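Local coordinates for protein arsenic responsive repressor ArsR (Corynebacterium glutamicum ATCC 13032, PDB 6J0E) that probably represses transcription as a winged-helix dimer that binds operator DNA and lets go of it when trivalent arsenic is bound, at residues L78-D88 against H98-L108. Residues are numbered along the deposited sequence; the frame is centred on the assembly and turned at random.
Sequences LKKMTEAGFLD and HRVRPELFAEL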
ATOM      1  N   LEU B  78       6.461 -13.889 -13.235  1.00 10.43           N
ATOM      2  CA  LEU B  78       5.256 -13.543 -13.871  1.00 10.75           C
ATOM      3  C   LEU B  78       4.122 -14.515 -13.488  1.00 11.26           C
ATOM      4  O   LEU B  78       2.983 -14.091 -13.342  1.00 11.36           O
ATOM      5  CB  LEU B  78       5.364 -13.496 -15.367  1.00 11.63           C
ATOM      6  CG  LEU B  78       6.272 -12.392 -15.854  1.00 10.52           C
ATOM      7  CD1 LEU B  78       6.428 -12.565 -17.347  1.00 12.22           C
ATOM      8  CD2 LEU B  78       5.634 -11.051 -15.621  1.00 10.19           C
ATOM      9  N   LYS B  79       4.498 -15.775 -13.386  1.00  9.91           N
ATOM     10  CA  LYS B  79       3.500 -16.799 -13.078  1.00 12.00           C
ATOM     11  C   LYS B  79       2.962 -16.463 -11.583  1.00 12.80           C
ATOM     12  O   LYS B  79       1.799 -16.548 -11.337  1.00 13.62           O
ATOM     13  CB  LYS B  79       4.136 -18.188 -13.236  1.00 13.56           C
ATOM     14  CG  LYS B  79       3.181 -19.297 -12.923  1.00 16.53           C
ATOM     15  CD  LYS B  79       3.616 -20.529 -13.628  1.00 17.51           C
ATOM     16  CE  LYS B  79       2.647 -21.631 -13.290  1.00 19.74           C
ATOM     17  NZ  LYS B  79       2.801 -21.971 -11.897  1.00 21.89           N
ATOM     18  N   LYS B  80       3.843 -16.185 -10.636  1.00 12.69           N
ATOM     19  CA  LYS B  80       3.439 -15.948  -9.253  1.00 12.83           C
ATOM     20  C   LYS B  80       2.561 -14.676  -9.193  1.00 11.12           C
ATOM     21  O   LYS B  80       1.554 -14.706  -8.563  1.00 10.58           O
ATOM     22  CB  LYS B  80       4.673 -15.808  -8.376  1.00 14.99           C
ATOM     23  CG  LYS B  80       5.478 -17.130  -8.300  1.00 15.80           C
ATOM     24  CD  LYS B  80       4.736 -18.265  -7.602  1.00 18.52           C
ATOM     25  CE  LYS B  80       5.754 -19.460  -7.405  1.00 17.66           C
ATOM     26  NZ  LYS B  80       4.889 -20.530  -6.868  1.00 20.08           N
ATOM     27  N   MET B  81       2.893 -13.640  -9.961  1.00  9.70           N
ATOM     28  CA  MET B  81       2.138 -12.443  -9.950  1.00  9.24           C
ATOM     29  C   MET B  81       0.747 -12.580 -10.613  1.00  8.63           C
ATOM     30  O   MET B  81      -0.212 -11.980 -10.202  1.00 10.38           O
ATOM     31  CB  MET B  81       2.897 -11.267 -10.492  1.00 12.48           C
ATOM     32  CG  MET B  81       3.952 -10.864  -9.488  1.00 18.92           C
ATOM     33  SD  MET B  81       4.623  -9.388 -10.217  1.00 32.91           S
ATOM     34  CE  MET B  81       5.806 -10.184 -11.203  1.00 12.92           C
ATOM     35  N   THR B  82       0.719 -13.379 -11.671  1.00  8.17           N
ATOM     36  CA  THR B  82      -0.554 -13.707 -12.351  1.00  8.69           C
ATOM     37  C   THR B  82      -1.455 -14.624 -11.389  1.00  9.63           C
ATOM     38  O   THR B  82      -2.584 -14.401 -11.401  1.00  7.66           O
ATOM     39  CB  THR B  82      -0.272 -14.435 -13.640  1.00  9.28           C
ATOM     40  OG1 THR B  82       0.417 -13.546 -14.543  1.00 10.05           O
ATOM     41  CG2 THR B  82      -1.540 -14.874 -14.320  1.00  8.90           C
ATOM     42  N   GLU B  83      -0.880 -15.586 -10.714  1.00  9.21           N
ATOM     43  CA  GLU B  83      -1.698 -16.458  -9.849  1.00 11.45           C
ATOM     44  C   GLU B  83      -2.254 -15.535  -8.737  1.00 12.56           C
ATOM     45  O   GLU B  83      -3.327 -15.790  -8.130  1.00 14.62           O
ATOM     46  CB  GLU B  83      -0.849 -17.568  -9.342  1.00 13.19           C
ATOM     47  CG  GLU B  83      -0.598 -18.595 -10.427  1.00 16.63           C
ATOM     48  CD  GLU B  83       0.569 -19.471 -10.197  1.00 16.53           C
ATOM     49  OE1 GLU B  83       0.732 -20.429 -10.997  1.00 21.10           O
ATOM     50  OE2 GLU B  83       1.234 -19.364  -9.191  1.00 19.44           O
ATOM     51  N   ALA B  84      -1.471 -14.558  -8.332  1.00  9.71           N
ATOM     52  CA  ALA B  84      -1.931 -13.652  -7.250  1.00  9.00           C
ATOM     53  C   ALA B  84      -2.994 -12.700  -7.664  1.00 12.18           C
ATOM     54  O   ALA B  84      -3.621 -12.031  -6.829  1.00 13.56           O
ATOM     55  CB  ALA B  84      -0.756 -12.997  -6.588  1.00  9.75           C
ATOM     56  N   GLY B  85      -3.121 -12.481  -8.987  1.00 11.47           N
ATOM     57  CA  GLY B  85      -4.115 -11.589  -9.548  1.00 10.34           C
ATOM     58  C   GLY B  85      -3.581 -10.171  -9.871  1.00 10.06           C
ATOM     59  O   GLY B  85      -4.370  -9.271 -10.240  1.00  9.75           O
ATOM     60  N   PHE B  86      -2.259  -9.899  -9.647  1.00  8.11           N
ATOM     61  CA  PHE B  86      -1.695  -8.649 -10.034  1.00  9.83           C
ATOM     62  C   PHE B  86      -1.639  -8.381 -11.546  1.00  9.18           C
ATOM     63  O   PHE B  86      -1.573  -7.231 -11.982  1.00  7.97           O
ATOM     64  CB  PHE B  86      -0.293  -8.438  -9.454  1.00 10.24           C
ATOM     65  CG  PHE B  86      -0.274  -8.390  -7.912  1.00  9.70           C
ATOM     66  CD1 PHE B  86      -1.039  -7.427  -7.284  1.00 14.28           C
ATOM     67  CD2 PHE B  86       0.455  -9.274  -7.174  1.00 11.49           C
ATOM     68  CE1 PHE B  86      -1.079  -7.387  -5.877  1.00 15.10           C
ATOM     69  CE2 PHE B  86       0.404  -9.242  -5.762  1.00 11.43           C
ATOM     70  CZ  PHE B  86      -0.285  -8.279  -5.162  1.00 12.38           C
ATOM     71  N   LEU B  87      -1.516  -9.529 -12.252  1.00  9.27           N
ATOM     72  CA  LEU B  87      -1.331  -9.501 -13.767  1.00 11.54           C
ATOM     73  C   LEU B  87      -2.324 -10.455 -14.343  1.00 11.15           C
ATOM     74  O   LEU B  87      -2.786 -11.349 -13.676  1.00 10.44           O
ATOM     75  CB  LEU B  87       0.018  -9.997 -14.252  1.00 10.40           C
ATOM     76  CG  LEU B  87       1.204  -9.319 -13.580  1.00 11.63           C
ATOM     77  CD1 LEU B  87       2.476 -10.066 -13.975  1.00 12.50           C
ATOM     78  CD2 LEU B  87       1.350  -7.831 -13.801  1.00 11.33           C
ATOM     79  N   ASP B  88      -2.576 -10.282 -15.616  1.00 13.61           N
ATOM     80  CA  ASP B  88      -3.233 -11.449 -16.279  1.00 14.44           C
ATOM     81  C   ASP B  88      -2.669 -11.463 -17.664  1.00 14.37           C
ATOM     82  O   ASP B  88      -1.813 -10.662 -17.983  1.00 11.84           O
ATOM     83  CB  ASP B  88      -4.748 -11.412 -16.293  1.00 17.77           C
ATOM     84  CG  ASP B  88      -5.303 -10.256 -17.006  1.00 18.33           C
ATOM     85  OD1 ASP B  88      -4.620  -9.479 -17.640  1.00 15.47           O
ATOM     86  OD2 ASP B  88      -6.546 -10.159 -16.977  1.00 21.42           O
ATOM     87  N   HIS B  98       1.730 -10.090 -20.895  1.00 10.60           N
ATOM     88  CA  HIS B  98       1.232  -9.897 -19.524  1.00 11.66           C
ATOM     89  C   HIS B  98       0.892  -8.468 -19.283  1.00 12.69           C
ATOM     90  O   HIS B  98       1.613  -7.583 -19.723  1.00 10.69           O
ATOM     91  CB  HIS B  98       2.373 -10.314 -18.630  1.00 12.81           C
ATOM     92  CG  HIS B  98       2.368 -11.761 -18.382  1.00 16.59           C
ATOM     93  ND1 HIS B  98       3.010 -12.617 -19.175  1.00 15.44           N
ATOM     94  CD2 HIS B  98       1.767 -12.511 -17.418  1.00 20.76           C
ATOM     95  CE1 HIS B  98       2.846 -13.853 -18.752  1.00 16.30           C
ATOM     96  NE2 HIS B  98       2.158 -13.816 -17.623  1.00 20.21           N
ATOM     97  N   ARG B  99      -0.249  -8.209 -18.625  1.00 12.21           N
ATOM     98  CA  ARG B  99      -0.598  -6.839 -18.326  1.00 15.90           C
ATOM     99  C   ARG B  99      -1.027  -6.737 -16.857  1.00 15.95           C
ATOM    100  O   ARG B  99      -1.744  -7.586 -16.289  1.00 13.74           O
ATOM    101  CB  ARG B  99      -1.694  -6.275 -19.193  1.00 18.67           C
ATOM    102  CG  ARG B  99      -2.824  -7.214 -19.287  1.00 20.43           C
ATOM    103  CD  ARG B  99      -4.164  -6.449 -19.588  1.00 22.89           C
ATOM    104  NE  ARG B  99      -5.197  -7.451 -19.379  1.00 23.50           N
ATOM    105  CZ  ARG B  99      -6.450  -7.385 -19.783  1.00 27.37           C
ATOM    106  NH1 ARG B  99      -6.894  -6.331 -20.430  1.00 34.87           N
ATOM    107  NH2 ARG B  99      -7.228  -8.419 -19.544  1.00 26.92           N
ATOM    108  N   VAL B 100      -0.601  -5.658 -16.289  1.00 15.39           N
ATOM    109  CA  VAL B 100      -1.020  -5.334 -14.949  1.00 16.33           C
ATOM    110  C   VAL B 100      -2.546  -5.128 -14.863  1.00 15.29           C
ATOM    111  O   VAL B 100      -3.243  -4.597 -15.737  1.00 14.16           O
ATOM    112  CB  VAL B 100      -0.237  -4.175 -14.397  1.00 22.18           C
ATOM    113  CG1 VAL B 100      -0.694  -2.913 -14.966  1.00 27.32           C
ATOM    114  CG2 VAL B 100      -0.399  -4.199 -12.873  1.00 23.54           C
ATOM    115  N   ARG B 101      -3.087  -5.647 -13.807  1.00 14.22           N
ATOM    116  CA  ARG B 101      -4.492  -5.416 -13.423  1.00 16.45           C
ATOM    117  C   ARG B 101      -4.520  -4.341 -12.273  1.00 12.05           C
ATOM    118  O   ARG B 101      -3.951  -4.493 -11.211  1.00 12.94           O
ATOM    119  CB  ARG B 101      -5.089  -6.739 -12.981  1.00 17.04           C
ATOM    120  CG  ARG B 101      -5.290  -7.825 -14.058  1.00 18.58           C
ATOM    121  CD  ARG B 101      -6.214  -7.465 -15.212  1.00 23.85           C
ATOM    122  NE  ARG B 101      -7.609  -7.263 -14.779  1.00 25.83           N
ATOM    123  CZ  ARG B 101      -8.705  -7.674 -15.400  1.00 27.52           C
ATOM    124  NH1 ARG B 101      -8.584  -8.473 -16.441  1.00 26.38           N
ATOM    125  NH2 ARG B 101      -9.920  -7.348 -14.905  1.00 23.26           N
ATOM    126  N   PRO B 102      -5.183  -3.222 -12.451  1.00 12.24           N
ATOM    127  CA  PRO B 102      -5.323  -2.133 -11.485  1.00 14.82           C
ATOM    128  C   PRO B 102      -6.132  -2.426 -10.245  1.00 15.59           C
ATOM    129  O   PRO B 102      -5.912  -1.778  -9.209  1.00 14.59           O
ATOM    130  CB  PRO B 102      -5.959  -1.019 -12.254  1.00 17.37           C
ATOM    131  CG  PRO B 102      -6.232  -1.498 -13.595  1.00 22.58           C
ATOM    132  CD  PRO B 102      -5.791  -2.890 -13.776  1.00 17.26           C
ATOM    133  N   GLU B 103      -7.105  -3.300 -10.380  1.00 15.00           N
ATOM    134  CA  GLU B 103      -8.000  -3.693  -9.263  1.00 19.94           C
ATOM    135  C   GLU B 103      -7.374  -4.003  -7.924  1.00 15.00           C
ATOM    136  O   GLU B 103      -7.735  -3.332  -6.945  1.00 12.40           O
ATOM    137  CB  GLU B 103      -8.917  -4.873  -9.708  1.00 25.91           C
ATOM    138  CG  GLU B 103      -9.850  -4.467 -10.816  1.00 31.07           C
ATOM    139  CD  GLU B 103      -9.301  -4.871 -12.189  1.00 36.56           C
ATOM    140  OE1 GLU B 103     -10.064  -5.052 -13.138  1.00 31.68           O
ATOM    141  OE2 GLU B 103      -8.089  -5.023 -12.296  1.00 27.67           O
ATOM    142  N   LEU B 104      -6.516  -5.024  -7.841  1.00 15.27           N
ATOM    143  CA  LEU B 104      -5.890  -5.385  -6.584  1.00 13.52           C
ATOM    144  C   LEU B 104      -5.073  -4.235  -6.044  1.00 10.92           C
ATOM    145  O   LEU B 104      -4.940  -4.117  -4.868  1.00 10.17           O
ATOM    146  CB  LEU B 104      -5.021  -6.693  -6.567  1.00 15.61           C
ATOM    147  CG  LEU B 104      -5.852  -7.973  -6.612  1.00 18.99           C
ATOM    148  CD1 LEU B 104      -4.817  -9.074  -6.518  1.00 19.34           C
ATOM    149  CD2 LEU B 104      -6.844  -8.089  -5.472  1.00 21.64           C
ATOM    150  N   PHE B 105      -4.477  -3.449  -6.901  1.00 11.25           N
ATOM    151  CA  PHE B 105      -3.615  -2.417  -6.388  1.00 11.83           C
ATOM    152  C   PHE B 105      -4.465  -1.416  -5.699  1.00 11.37           C
ATOM    153  O   PHE B 105      -4.094  -0.879  -4.707  1.00 10.20           O
ATOM    154  CB  PHE B 105      -2.711  -1.811  -7.505  1.00 12.90           C
ATOM    155  CG  PHE B 105      -1.689  -2.773  -7.982  1.00 14.09           C
ATOM    156  CD1 PHE B 105      -0.501  -3.050  -7.215  1.00 16.59           C
ATOM    157  CD2 PHE B 105      -1.869  -3.516  -9.170  1.00 14.41           C
ATOM    158  CE1 PHE B 105       0.408  -4.007  -7.615  1.00 14.49           C
ATOM    159  CE2 PHE B 105      -0.925  -4.420  -9.554  1.00 13.55           C
ATOM    160  CZ  PHE B 105       0.204  -4.707  -8.807  1.00 15.58           C
ATOM    161  N   ALA B 106      -5.580  -1.060  -6.315  1.00  9.82           N
ATOM    162  CA  ALA B 106      -6.529  -0.109  -5.664  1.00 11.14           C
ATOM    163  C   ALA B 106      -7.040  -0.648  -4.309  1.00  9.30           C
ATOM    164  O   ALA B 106      -7.110   0.109  -3.322  1.00  9.32           O
ATOM    165  CB  ALA B 106      -7.691   0.198  -6.583  1.00 10.92           C
ATOM    166  N   GLU B 107      -7.282  -1.914  -4.220  1.00  9.35           N
ATOM    167  CA  GLU B 107      -7.698  -2.523  -2.995  1.00  9.57           C
ATOM    168  C   GLU B 107      -6.581  -2.397  -1.937  1.00  8.32           C
ATOM    169  O   GLU B 107      -6.886  -2.041  -0.782  1.00  7.07           O
ATOM    170  CB  GLU B 107      -7.975  -4.091  -3.134  1.00 11.27           C
ATOM    171  CG  GLU B 107      -9.248  -4.335  -3.903  1.00 14.99           C
ATOM    172  CD  GLU B 107      -9.850  -5.732  -3.591  1.00 17.06           C
ATOM    173  OE1 GLU B 107      -9.138  -6.640  -3.090  1.00 16.04           O
ATOM    174  OE2 GLU B 107     -11.091  -5.893  -3.928  1.00 22.91           O
ATOM    175  N   LEU B 108      -5.346  -2.713  -2.311  1.00  9.12           N
ATOM    176  CA  LEU B 108      -4.150  -2.628  -1.404  1.00 10.87           C
ATOM    177  C   LEU B 108      -3.945  -1.178  -0.937  1.00  9.08           C
ATOM    178  O   LEU B 108      -3.582  -0.960   0.212  1.00  8.12           O
ATOM    179  CB  LEU B 108      -2.876  -3.325  -1.974  1.00 12.42           C
ATOM    180  CG  LEU B 108      -2.942  -4.785  -2.242  1.00 15.65           C
ATOM    181  CD1 LEU B 108      -1.599  -5.241  -2.724  1.00 17.82           C
ATOM    182  CD2 LEU B 108      -3.370  -5.586  -1.000  1.00 15.15           C
TER
HETATM  183  O   HOH W   1      -4.724  -6.712  -9.741  1.00 15.90           O
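Phe86 sets its CD1 over one face of the Phe105 ring, Phe86 CD1 to Phe105 CZ 3.4 Å, the planes inclined by 33° in an oblique pair. Its CE1 meets Leu108 CD1, which lies at the ring edge, and Leu104 CB; Leu34, Val37 and Leu38 of helix 28-38 also pack on Phe86, while Leu112 of the second subunit packs on Phe105 and Leu108. A Schellman motif, with Gly85 at positive phi, closes helix 71-83, and Leu104 CD1 rests against Ala84 O. One water ties Gly85 O to Arg101 O and Leu104 N.

From here the wing hairpin starts: Arg101 N bonds Phe86 O from above the carbonyl plane (2.9 Å), and Asp88 and Arg99 form an antiparallel hydrogen-bonded pair. The carboxylate of Asp88 is held by two arginines. Extended Arg99 comes side-on, nearly coplanar with it, Arg99 NE on the syn lone pair of Asp88 OD1 at 2.7 Å and Arg99 NH2 on Asp88 OD2 at 3.2 Å. Arg101, folded back at chi2 and chi3 (-60° and -65°), turns its guanidinium almost perpendicular to the carboxylate. Arg101 NH1 lies 2.7 Å from Asp88 OD2, on the opposite face to the Arg99 bond; Arg101 NH2 makes a salt bridge to Glu103 OE1.

At helix 71-83, probably the recognition helix as in winged-helix relatives, Leu78 CD1 makes a CH-pi contact over the His98 ring, and Thr82 OG1 lies in plane at the ring's edge, 3.3 Å from His98 CD2. An apolar core thus joins the turn after helix 71-83 to helix 102-111, while alternating acidic and basic groups probably offset one another's charge at the wing's base.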